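Local coordinates for Peptide/nickel transport system substrate-binding protein (Listeria monocytogenes serotype 1/2a, PDB 5KZT) that probably binds peptides outside the cell and delivers them to a membrane transporter for uptake, as an oligopeptide-binding protein of the OppA type, at residues Q414-D419 against R447-N452; I275-K280 against Y418-S423; F194-W199 against W206-N211. All coordinates share one frame; numbering follows the deposited sequence.

Overall arrangement
Contacts 1 and 2 adjoin, their centres about 7 Å apart, and share Tyr418 and Asp419, where the turn after helix 406-414 enters strand 420-425. Two bonds tie them directly: Met448 O lies 2.8 Å from Gln279 N, and Gln416 NE2 lies 3.0 Å from Asn278 OD1, both probable hydrogen bonds. Contact 3 is a separate hairpin on the opposite side of the chain's centre. Its centre is about 36 Å from those of contacts 1 and 2, with nearest atoms about 16 Å and 19 Å away respectively. Contact 2 belongs to one sheet and contact 3 to another, while contact 1 joins the loops beside contact 2 in this solute-binding protein, crystallised with a bound peptide.

Contact 1 of 3, residues Q414-D419 against R447-N452; sequences QNQDYD and RMSYSN
Gln416 hydrogen-bonds Ser449, and Tyr418 hydrogen-bonds Arg447. NE2 of Gln416 donates to OG of Ser449 over 2.9 Å, nearly straight at 172° and with the hydroxyl in the amide plane. The second bond, from Tyr418 OH to Arg447 O, is 2.7 Å long, the donor standing above the carbonyl plane. Gln416 is gripped at both ends of its amide, since a water donates to OE1 at 2.8 Å and also hydrogen-bonds Ser449 OG, while NE2 has another partner in Asn278 OD1.

Van der Waals and further polar contacts lie around them. Gln416 CG rests 3.2 Å from Arg447 O, and Met448 CG lies 3.4 Å from Tyr418 OH. Arg447 bends at chi2 (-64°), which turns CD to within 3.4 Å of Gln414 O; that carbonyl oxygen lies over one face of the guanidinium. Gln414 OE1 comes 2.9 Å from Arg447 NH2, with amide and guanidinium planes 79° apart, and Arg447 NE donates to Ala444 O.

Gln416, just past helix 406-414, has positive phi and completes a Schellman motif; the chain then runs into strand 420-425. The partner loop leads to helix 453-459, N-capped by Asn452, while Tyr418, Arg447 and Met448 all touch Lys276 of strand 264-277.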
loop_
_atom_site.group_PDB
_atom_site.type_symbol
_atom_site.label_atom_id
_atom_site.label_comp_id
_atom_site.label_asym_id
_atom_site.label_seq_id
_atom_site.Cartn_x
_atom_site.Cartn_y
_atom_site.Cartn_z
ATOM N N GLN A 414 -3.861 13.554 0.794
ATOM C CA GLN A 414 -2.631 14.346 0.589
ATOM C C GLN A 414 -2.848 15.840 0.862
ATOM O O GLN A 414 -1.963 16.492 1.422
ATOM C CB GLN A 414 -2.064 14.202 -0.834
ATOM C CG GLN A 414 -1.473 12.835 -1.183
ATOM C CD GLN A 414 -0.279 12.489 -0.297
ATOM O OE1 GLN A 414 0.676 13.279 -0.205
ATOM N NE2 GLN A 414 -0.346 11.340 0.406
ATOM N N ASN A 415 -4.014 16.357 0.464
ATOM C CA ASN A 415 -4.371 17.771 0.647
ATOM C C ASN A 415 -4.886 18.125 2.054
ATOM O O ASN A 415 -5.129 19.297 2.341
ATOM C CB ASN A 415 -5.448 18.191 -0.377
ATOM C CG ASN A 415 -4.954 18.159 -1.815
ATOM O OD1 ASN A 415 -3.752 18.229 -2.086
ATOM N ND2 ASN A 415 -5.892 18.067 -2.755
ATOM N N GLN A 416 -5.054 17.128 2.924
ATOM C CA GLN A 416 -5.721 17.302 4.218
ATOM C C GLN A 416 -7.117 17.904 4.127
ATOM O O GLN A 416 -7.566 18.626 5.016
ATOM C CB GLN A 416 -4.824 18.069 5.198
ATOM C CG GLN A 416 -3.889 17.125 5.901
ATOM C CD GLN A 416 -2.932 17.799 6.828
ATOM O OE1 GLN A 416 -1.813 18.088 6.454
ATOM N NE2 GLN A 416 -3.359 18.025 8.061
ATOM N N ASP A 417 -7.824 17.560 3.063
ATOM C CA ASP A 417 -9.139 18.094 2.812
ATOM C C ASP A 417 -10.138 17.015 3.196
ATOM O O ASP A 417 -10.830 16.454 2.357
ATOM C CB ASP A 417 -9.223 18.510 1.335
ATOM C CG ASP A 417 -10.359 19.445 1.044
ATOM O OD1 ASP A 417 -10.722 20.292 1.904
ATOM O OD2 ASP A 417 -10.892 19.363 -0.089
ATOM N N TYR A 418 -10.199 16.731 4.486
ATOM C CA TYR A 418 -11.086 15.708 5.045
ATOM C C TYR A 418 -11.137 15.925 6.566
ATOM O O TYR A 418 -10.306 16.657 7.118
ATOM C CB TYR A 418 -10.600 14.280 4.672
ATOM C CG TYR A 418 -9.381 13.793 5.425
ATOM C CD1 TYR A 418 -8.105 14.197 5.038
ATOM C CD2 TYR A 418 -9.499 12.922 6.516
ATOM C CE1 TYR A 418 -6.968 13.802 5.741
ATOM C CE2 TYR A 418 -8.361 12.469 7.195
ATOM C CZ TYR A 418 -7.099 12.919 6.797
ATOM O OH TYR A 418 -5.970 12.530 7.457
ATOM N N ASP A 419 -12.126 15.347 7.239
ATOM C CA ASP A 419 -12.203 15.419 8.700
ATOM C C ASP A 419 -11.659 14.138 9.323
ATOM O O ASP A 419 -10.728 14.149 10.135
ATOM C CB ASP A 419 -13.644 15.625 9.159
ATOM C CG ASP A 419 -14.232 16.934 8.715
ATOM O OD1 ASP A 419 -13.488 17.892 8.392
ATOM O OD2 ASP A 419 -15.479 17.010 8.718
ATOM N N ARG A 447 -0.419 13.216 7.096
ATOM C CA ARG A 447 -1.552 14.004 6.584
ATOM C C ARG A 447 -2.698 14.167 7.580
ATOM O O ARG A 447 -3.864 14.224 7.207
ATOM C CB ARG A 447 -2.078 13.400 5.267
ATOM C CG ARG A 447 -1.018 13.189 4.210
ATOM C CD ARG A 447 -0.403 14.503 3.749
ATOM N NE ARG A 447 0.669 14.261 2.781
ATOM C CZ ARG A 447 1.544 15.165 2.339
ATOM N NH1 ARG A 447 1.519 16.436 2.763
ATOM N NH2 ARG A 447 2.473 14.782 1.464
ATOM N N MET A 448 -2.344 14.221 8.854
ATOM C CA MET A 448 -3.301 14.437 9.910
ATOM C C MET A 448 -2.907 15.625 10.773
ATOM O O MET A 448 -3.655 15.974 11.684
ATOM C CB MET A 448 -3.354 13.184 10.782
ATOM C CG MET A 448 -3.942 11.991 10.072
ATOM S SD MET A 448 -4.117 10.573 11.164
ATOM C CE MET A 448 -2.502 10.397 11.898
ATOM N N SER A 449 -1.753 16.243 10.488
ATOM C CA SER A 449 -1.091 17.167 11.414
ATOM C C SER A 449 -0.922 16.547 12.805
ATOM O O SER A 449 -1.054 17.219 13.832
ATOM C CB SER A 449 -1.801 18.529 11.456
ATOM O OG SER A 449 -1.760 19.154 10.186
ATOM N N TYR A 450 -0.615 15.250 12.823
ATOM C CA TYR A 450 -0.272 14.566 14.049
ATOM C C TYR A 450 1.228 14.720 14.233
ATOM O O TYR A 450 2.004 14.401 13.337
ATOM C CB TYR A 450 -0.639 13.088 13.999
ATOM C CG TYR A 450 -0.021 12.298 15.141
ATOM C CD1 TYR A 450 -0.440 12.484 16.452
ATOM C CD2 TYR A 450 1.017 11.390 14.903
ATOM C CE1 TYR A 450 0.128 11.771 17.485
ATOM C CE2 TYR A 450 1.594 10.675 15.930
ATOM C CZ TYR A 450 1.156 10.873 17.216
ATOM O OH TYR A 450 1.747 10.160 18.226
ATOM N N SER A 451 1.624 15.176 15.417
ATOM C CA SER A 451 3.030 15.400 15.723
ATOM C C SER A 451 3.278 15.076 17.178
ATOM O O SER A 451 2.742 15.760 18.066
ATOM C CB SER A 451 3.409 16.857 15.465
ATOM O OG SER A 451 4.782 17.117 15.725
ATOM N N ASN A 452 4.080 14.040 17.415
ATOM C CA ASN A 452 4.585 13.722 18.751
ATOM C C ASN A 452 6.100 13.513 18.649
ATOM O O ASN A 452 6.545 12.547 18.041
ATOM C CB ASN A 452 3.883 12.469 19.281
ATOM C CG ASN A 452 4.364 12.084 20.669
ATOM O OD1 ASN A 452 5.557 12.052 20.911
ATOM N ND2 ASN A 452 3.439 11.817 21.588
HETATM O O HOH W 1 0.472 18.627 7.983
#

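Contact 2 of 3, residues I275-K280 against Y418-S423; sequences IKFNQK and YDFSMS
Asn278 sets its CB over one face of the Tyr418 ring in a CH-pi contact, 3.8 Å from the centroid and offset toward the rim; Lys276 O lies at the edge of that ring. The Asn278 amide is turned only 21° from the ring plane. Phe420 presents its edge to Ile275, whose CG2 is 3.9 Å from CD2, and the two side chains run side by side. The same CG2 lies over one face of the Phe277 ring.

These groups flank an antiparallel pairing of strands 264-277 and 420-425 within a mixed sheet. Lys276 and Ser421 form the hydrogen-bonded pair through both backbone amides, with Ile275-Met422 and Phe277-Phe420 as non-hydrogen-bonded pairs on either side, and Asn278 N donates to Asp419 O. On the face of Ile275, Phe277 and Phe420, helix 291-299 packs against both phenylalanines, and Phe371 meets Phe420 edge-to-face.

Lys276 and Ser421 point to the other face. The lysine chain crosses Tyr418 at about a right angle; CE lies 3.6 Å from Tyr418 OH, whose hydrogen bond is to Arg447 O, while CD passes 3.3 Å from Ser423 OG. Its NZ forms a salt bridge with Asp413 and a hydrogen bond to Asn446 O, giving the buried ammonium polar partners.

Beyond the paired strands, Asn278 OD1 accepts from Lys280 N in an Asx turn. CG is anti to the backbone N (chi1 -173°); from it ND2 donates to Tyr418 O over 2.9 Å, the carbonyl oxygen 5° from the amide plane.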
loop_
_atom_site.group_PDB
_atom_site.type_symbol
_atom_site.label_atom_id
_atom_site.label_comp_id
_atom_site.label_asym_id
_atom_site.label_seq_id
_atom_site.Cartn_x
_atom_site.Cartn_y
_atom_site.Cartn_z
ATOM N N ILE A 275 -9.039 4.216 11.163
ATOM C CA ILE A 275 -9.608 5.552 11.080
ATOM C C ILE A 275 -8.467 6.564 11.203
ATOM O O ILE A 275 -7.712 6.530 12.188
ATOM C CB ILE A 275 -10.619 5.824 12.220
ATOM C CG1 ILE A 275 -11.709 4.750 12.284
ATOM C CG2 ILE A 275 -11.222 7.222 12.077
ATOM C CD1 ILE A 275 -12.652 4.726 11.114
ATOM N N LYS A 276 -8.367 7.476 10.243
ATOM C CA LYS A 276 -7.504 8.654 10.361
ATOM C C LYS A 276 -8.260 9.878 10.889
ATOM O O LYS A 276 -9.333 10.216 10.401
ATOM C CB LYS A 276 -6.887 8.983 9.006
ATOM C CG LYS A 276 -5.889 7.947 8.524
ATOM C CD LYS A 276 -5.199 8.363 7.238
ATOM C CE LYS A 276 -4.137 9.408 7.472
ATOM N NZ LYS A 276 -3.413 9.652 6.214
ATOM N N PHE A 277 -7.669 10.562 11.859
ATOM C CA PHE A 277 -8.245 11.764 12.468
ATOM C C PHE A 277 -7.462 12.985 12.008
ATOM O O PHE A 277 -6.378 13.258 12.537
ATOM C CB PHE A 277 -8.142 11.655 13.985
ATOM C CG PHE A 277 -8.970 10.540 14.575
ATOM C CD1 PHE A 277 -10.362 10.566 14.489
ATOM C CD2 PHE A 277 -8.368 9.485 15.257
ATOM C CE1 PHE A 277 -11.131 9.544 15.041
ATOM C CE2 PHE A 277 -9.142 8.464 15.819
ATOM C CZ PHE A 277 -10.514 8.494 15.704
ATOM N N ASN A 278 -7.990 13.728 11.039
ATOM C CA ASN A 278 -7.312 14.941 10.579
ATOM C C ASN A 278 -7.505 16.047 11.600
ATOM O O ASN A 278 -8.637 16.463 11.877
ATOM C CB ASN A 278 -7.814 15.426 9.221
ATOM C CG ASN A 278 -6.997 16.574 8.671
ATOM O OD1 ASN A 278 -5.865 16.821 9.109
ATOM N ND2 ASN A 278 -7.575 17.311 7.726
ATOM N N GLN A 279 -6.392 16.536 12.117
ATOM C CA GLN A 279 -6.412 17.575 13.145
ATOM C C GLN A 279 -6.428 19.000 12.611
ATOM O O GLN A 279 -6.654 19.945 13.386
ATOM C CB GLN A 279 -5.227 17.393 14.082
ATOM C CG GLN A 279 -5.160 15.995 14.664
ATOM C CD GLN A 279 -4.208 15.872 15.829
ATOM O OE1 GLN A 279 -3.903 16.856 16.505
ATOM N NE2 GLN A 279 -3.761 14.648 16.100
ATOM N N LYS A 280 -6.184 19.179 11.316
ATOM C CA LYS A 280 -6.125 20.522 10.721
ATOM C C LYS A 280 -6.539 20.482 9.265
ATOM O O LYS A 280 -5.975 19.719 8.479
ATOM C CB LYS A 280 -4.712 21.092 10.819
ATOM C CG LYS A 280 -4.584 22.497 10.254
ATOM C CD LYS A 280 -3.270 23.140 10.669
ATOM C CE LYS A 280 -3.283 23.597 12.116
ATOM N NZ LYS A 280 -2.223 24.622 12.336
ATOM N N TYR A 418 -10.199 16.731 4.486
ATOM C CA TYR A 418 -11.086 15.708 5.045
ATOM C C TYR A 418 -11.137 15.925 6.566
ATOM O O TYR A 418 -10.306 16.657 7.118
ATOM C CB TYR A 418 -10.600 14.280 4.672
ATOM C CG TYR A 418 -9.381 13.793 5.425
ATOM C CD1 TYR A 418 -8.105 14.197 5.038
ATOM C CD2 TYR A 418 -9.499 12.922 6.516
ATOM C CE1 TYR A 418 -6.968 13.802 5.741
ATOM C CE2 TYR A 418 -8.361 12.469 7.195
ATOM C CZ TYR A 418 -7.099 12.919 6.797
ATOM O OH TYR A 418 -5.970 12.530 7.457
ATOM N N ASP A 419 -12.126 15.347 7.239
ATOM C CA ASP A 419 -12.203 15.419 8.700
ATOM C C ASP A 419 -11.659 14.138 9.323
ATOM O O ASP A 419 -10.728 14.149 10.135
ATOM C CB ASP A 419 -13.644 15.625 9.159
ATOM C CG ASP A 419 -14.232 16.934 8.715
ATOM O OD1 ASP A 419 -13.488 17.892 8.392
ATOM O OD2 ASP A 419 -15.479 17.010 8.718
ATOM N N PHE A 420 -12.276 13.031 8.944
ATOM C CA PHE A 420 -11.798 11.712 9.293
ATOM C C PHE A 420 -12.164 10.744 8.182
ATOM O O PHE A 420 -13.065 11.031 7.385
ATOM C CB PHE A 420 -12.193 11.267 10.720
ATOM C CG PHE A 420 -13.667 10.983 10.960
ATOM C CD1 PHE A 420 -14.676 11.789 10.474
ATOM C CD2 PHE A 420 -14.027 9.915 11.776
ATOM C CE1 PHE A 420 -16.016 11.509 10.748
ATOM C CE2 PHE A 420 -15.362 9.635 12.062
ATOM C CZ PHE A 420 -16.357 10.436 11.550
ATOM N N SER A 421 -11.447 9.623 8.119
ATOM C CA SER A 421 -11.548 8.738 6.973
ATOM C C SER A 421 -11.202 7.310 7.313
ATOM O O SER A 421 -10.569 7.039 8.337
ATOM C CB SER A 421 -10.608 9.227 5.863
ATOM O OG SER A 421 -9.231 9.031 6.209
ATOM N N MET A 422 -11.636 6.413 6.441
ATOM C CA MET A 422 -11.295 4.998 6.519
ATOM C C MET A 422 -10.086 4.832 5.618
ATOM O O MET A 422 -10.190 5.043 4.409
ATOM C CB MET A 422 -12.442 4.151 5.991
ATOM C CG MET A 422 -12.132 2.663 5.901
ATOM S SD MET A 422 -12.104 1.888 7.535
ATOM C CE MET A 422 -13.849 1.747 7.809
ATOM N N SER A 423 -8.947 4.475 6.186
ATOM C CA SER A 423 -7.750 4.237 5.370
ATOM C C SER A 423 -7.151 2.902 5.670
ATOM O O SER A 423 -7.498 2.271 6.643
ATOM C CB SER A 423 -6.742 5.333 5.591
ATOM O OG SER A 423 -7.384 6.609 5.458
#

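Contact 3 of 3, residues F194-W199 against W206-N211; sequences FELKDW and WTYVKN
Leu196 packs its CD1 against Trp206 and Tyr208. Its CB lies 4.2 Å from Thr207 O; CG, anti to the backbone N (chi1 -166°), comes slightly closer to that same oxygen. At the tip CD1 touches three groups, Thr207 O at 3.4 Å, Trp206 CD1 at 3.9 Å and Tyr208 CE1. Helix 36-45 packs on this face, with Val41 against both Leu196 and Tyr208. Next to them the side chains of Phe194 and Tyr208 cross at about a right angle, CB to CB, and the edge of the Phe194 ring meets the backbone of Val209 and Lys210.

Glu195, Lys197, Thr207 and Val209 point to the other face, where Lys197 CG packs on Val209 CG2. Near the turn, Thr207 OG1 donates over 2.7 Å to Asp198 OD2, which accepts through its anti lone pair. On the turn side of Leu196, CB of Trp199 meets CB of Trp206 at 3.9 Å.

Four backbone hydrogen bonds, two in each of the pairs Glu195-Val209 and Lys197-Thr207, zip the strands together; Glu195 N to Val209 O measures 2.7 Å. Between them Leu196-Tyr208 is a non-hydrogen-bonded pair, the alternation of an antiparallel beta hairpin, here with 194-197 outermost in a mixed four-stranded sheet.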
loop_
_atom_site.group_PDB
_atom_site.type_symbol
_atom_site.label_atom_id
_atom_site.label_comp_id
_atom_site.label_asym_id
_atom_site.label_seq_id
_atom_site.Cartn_x
_atom_site.Cartn_y
_atom_site.Cartn_z
ATOM N N PHE A 194 5.096 -7.998 -18.687
ATOM C CA PHE A 194 3.959 -7.565 -19.472
ATOM C C PHE A 194 4.099 -6.103 -19.911
ATOM O O PHE A 194 4.798 -5.310 -19.270
ATOM C CB PHE A 194 2.681 -7.766 -18.658
ATOM C CG PHE A 194 2.425 -9.201 -18.291
ATOM C CD1 PHE A 194 1.822 -10.063 -19.189
ATOM C CD2 PHE A 194 2.795 -9.691 -17.057
ATOM C CE1 PHE A 194 1.603 -11.403 -18.865
ATOM C CE2 PHE A 194 2.600 -11.034 -16.729
ATOM C CZ PHE A 194 1.979 -11.886 -17.631
ATOM N N GLU A 195 3.504 -5.787 -21.053
ATOM C CA GLU A 195 3.225 -4.415 -21.435
ATOM C C GLU A 195 1.789 -4.073 -21.019
ATOM O O GLU A 195 0.925 -4.953 -21.065
ATOM C CB GLU A 195 3.294 -4.281 -22.941
ATOM C CG GLU A 195 4.629 -4.661 -23.531
ATOM C CD GLU A 195 4.701 -4.312 -24.995
ATOM O OE1 GLU A 195 4.019 -4.981 -25.808
ATOM O OE2 GLU A 195 5.442 -3.368 -25.321
ATOM N N LEU A 196 1.542 -2.809 -20.664
ATOM C CA LEU A 196 0.189 -2.295 -20.430
ATOM C C LEU A 196 -0.371 -1.717 -21.719
ATOM O O LEU A 196 0.322 -0.998 -22.420
ATOM C CB LEU A 196 0.150 -1.234 -19.320
ATOM C CG LEU A 196 -1.211 -0.836 -18.740
ATOM C CD1 LEU A 196 -1.814 -1.979 -17.930
ATOM C CD2 LEU A 196 -1.113 0.391 -17.853
ATOM N N LYS A 197 -1.619 -2.059 -22.029
ATOM C CA LYS A 197 -2.334 -1.540 -23.190
ATOM C C LYS A 197 -3.722 -1.116 -22.742
ATOM O O LYS A 197 -4.198 -1.550 -21.696
ATOM C CB LYS A 197 -2.516 -2.619 -24.275
ATOM C CG LYS A 197 -1.246 -3.172 -24.879
ATOM C CD LYS A 197 -0.534 -2.140 -25.746
ATOM C CE LYS A 197 0.663 -2.731 -26.482
ATOM N NZ LYS A 197 1.828 -1.810 -26.435
ATOM N N ASP A 198 -4.348 -0.278 -23.566
ATOM C CA ASP A 198 -5.772 0.076 -23.474
ATOM C C ASP A 198 -6.151 0.918 -22.259
ATOM O O ASP A 198 -7.330 1.062 -21.974
ATOM C CB ASP A 198 -6.664 -1.182 -23.518
ATOM C CG ASP A 198 -6.352 -2.078 -24.703
ATOM O OD1 ASP A 198 -6.276 -1.561 -25.819
ATOM O OD2 ASP A 198 -6.209 -3.295 -24.524
ATOM N N TRP A 199 -5.172 1.476 -21.551
ATOM C CA TRP A 199 -5.462 2.316 -20.402
ATOM C C TRP A 199 -5.345 3.749 -20.894
ATOM O O TRP A 199 -4.254 4.165 -21.321
ATOM C CB TRP A 199 -4.491 2.033 -19.246
ATOM C CG TRP A 199 -4.769 2.842 -18.039
ATOM C CD1 TRP A 199 -5.955 2.934 -17.371
ATOM C CD2 TRP A 199 -3.862 3.706 -17.363
ATOM N NE1 TRP A 199 -5.838 3.796 -16.310
ATOM C CE2 TRP A 199 -4.557 4.273 -16.269
ATOM C CE3 TRP A 199 -2.513 4.034 -17.550
ATOM C CZ2 TRP A 199 -3.955 5.182 -15.375
ATOM C CZ3 TRP A 199 -1.907 4.951 -16.659
ATOM C CH2 TRP A 199 -2.642 5.506 -15.583
ATOM N N TRP A 206 -8.231 -2.163 -18.583
ATOM C CA TRP A 206 -6.867 -2.144 -19.057
ATOM C C TRP A 206 -6.416 -3.577 -19.255
ATOM O O TRP A 206 -7.089 -4.517 -18.806
ATOM C CB TRP A 206 -5.933 -1.397 -18.096
ATOM C CG TRP A 206 -5.956 -1.862 -16.674
ATOM C CD1 TRP A 206 -5.166 -2.818 -16.119
ATOM C CD2 TRP A 206 -6.788 -1.365 -15.608
ATOM N NE1 TRP A 206 -5.455 -2.960 -14.792
ATOM C CE2 TRP A 206 -6.440 -2.078 -14.447
ATOM C CE3 TRP A 206 -7.776 -0.381 -15.525
ATOM C CZ2 TRP A 206 -7.051 -1.850 -13.207
ATOM C CZ3 TRP A 206 -8.384 -0.144 -14.295
ATOM C CH2 TRP A 206 -8.023 -0.886 -13.150
ATOM N N THR A 207 -5.271 -3.725 -19.925
ATOM C CA THR A 207 -4.810 -5.006 -20.440
ATOM C C THR A 207 -3.311 -5.179 -20.235
ATOM O O THR A 207 -2.549 -4.239 -20.428
ATOM C CB THR A 207 -5.096 -5.106 -21.951
ATOM O OG1 THR A 207 -6.427 -4.674 -22.198
ATOM C CG2 THR A 207 -4.936 -6.518 -22.464
ATOM N N TYR A 208 -2.906 -6.386 -19.846
ATOM C CA TYR A 208 -1.508 -6.761 -19.798
ATOM C C TYR A 208 -1.289 -7.674 -20.968
ATOM O O TYR A 208 -2.085 -8.596 -21.174
ATOM C CB TYR A 208 -1.186 -7.509 -18.508
ATOM C CG TYR A 208 -1.383 -6.700 -17.240
ATOM C CD1 TYR A 208 -0.455 -5.733 -16.858
ATOM C CD2 TYR A 208 -2.491 -6.906 -16.409
ATOM C CE1 TYR A 208 -0.623 -4.996 -15.711
ATOM C CE2 TYR A 208 -2.653 -6.168 -15.243
ATOM C CZ TYR A 208 -1.700 -5.224 -14.902
ATOM O OH TYR A 208 -1.866 -4.508 -13.761
ATOM N N VAL A 209 -0.233 -7.435 -21.741
ATOM C CA VAL A 209 0.109 -8.339 -22.835
ATOM C C VAL A 209 1.541 -8.778 -22.638
ATOM O O VAL A 209 2.392 -7.968 -22.277
ATOM C CB VAL A 209 -0.084 -7.691 -24.224
ATOM C CG1 VAL A 209 0.194 -8.707 -25.318
ATOM C CG2 VAL A 209 -1.518 -7.196 -24.386
ATOM N N LYS A 210 1.797 -10.073 -22.854
ATOM C CA LYS A 210 3.149 -10.620 -22.713
ATOM C C LYS A 210 4.159 -9.757 -23.478
ATOM O O LYS A 210 3.971 -9.469 -24.660
ATOM C CB LYS A 210 3.211 -12.079 -23.201
ATOM C CG LYS A 210 4.616 -12.674 -23.204
ATOM C CD LYS A 210 4.632 -14.182 -23.382
ATOM C CE LYS A 210 6.062 -14.639 -23.625
ATOM N NZ LYS A 210 6.284 -16.105 -23.579
ATOM N N ASN A 211 5.219 -9.350 -22.783
ATOM C CA ASN A 211 6.247 -8.473 -23.337
ATOM C C ASN A 211 7.283 -9.315 -24.079
ATOM O O ASN A 211 8.035 -10.043 -23.455
ATOM C CB ASN A 211 6.902 -7.667 -22.204
ATOM C CG ASN A 211 7.991 -6.726 -22.690
ATOM O OD1 ASN A 211 8.228 -6.581 -23.890
ATOM N ND2 ASN A 211 8.665 -6.082 -21.748
#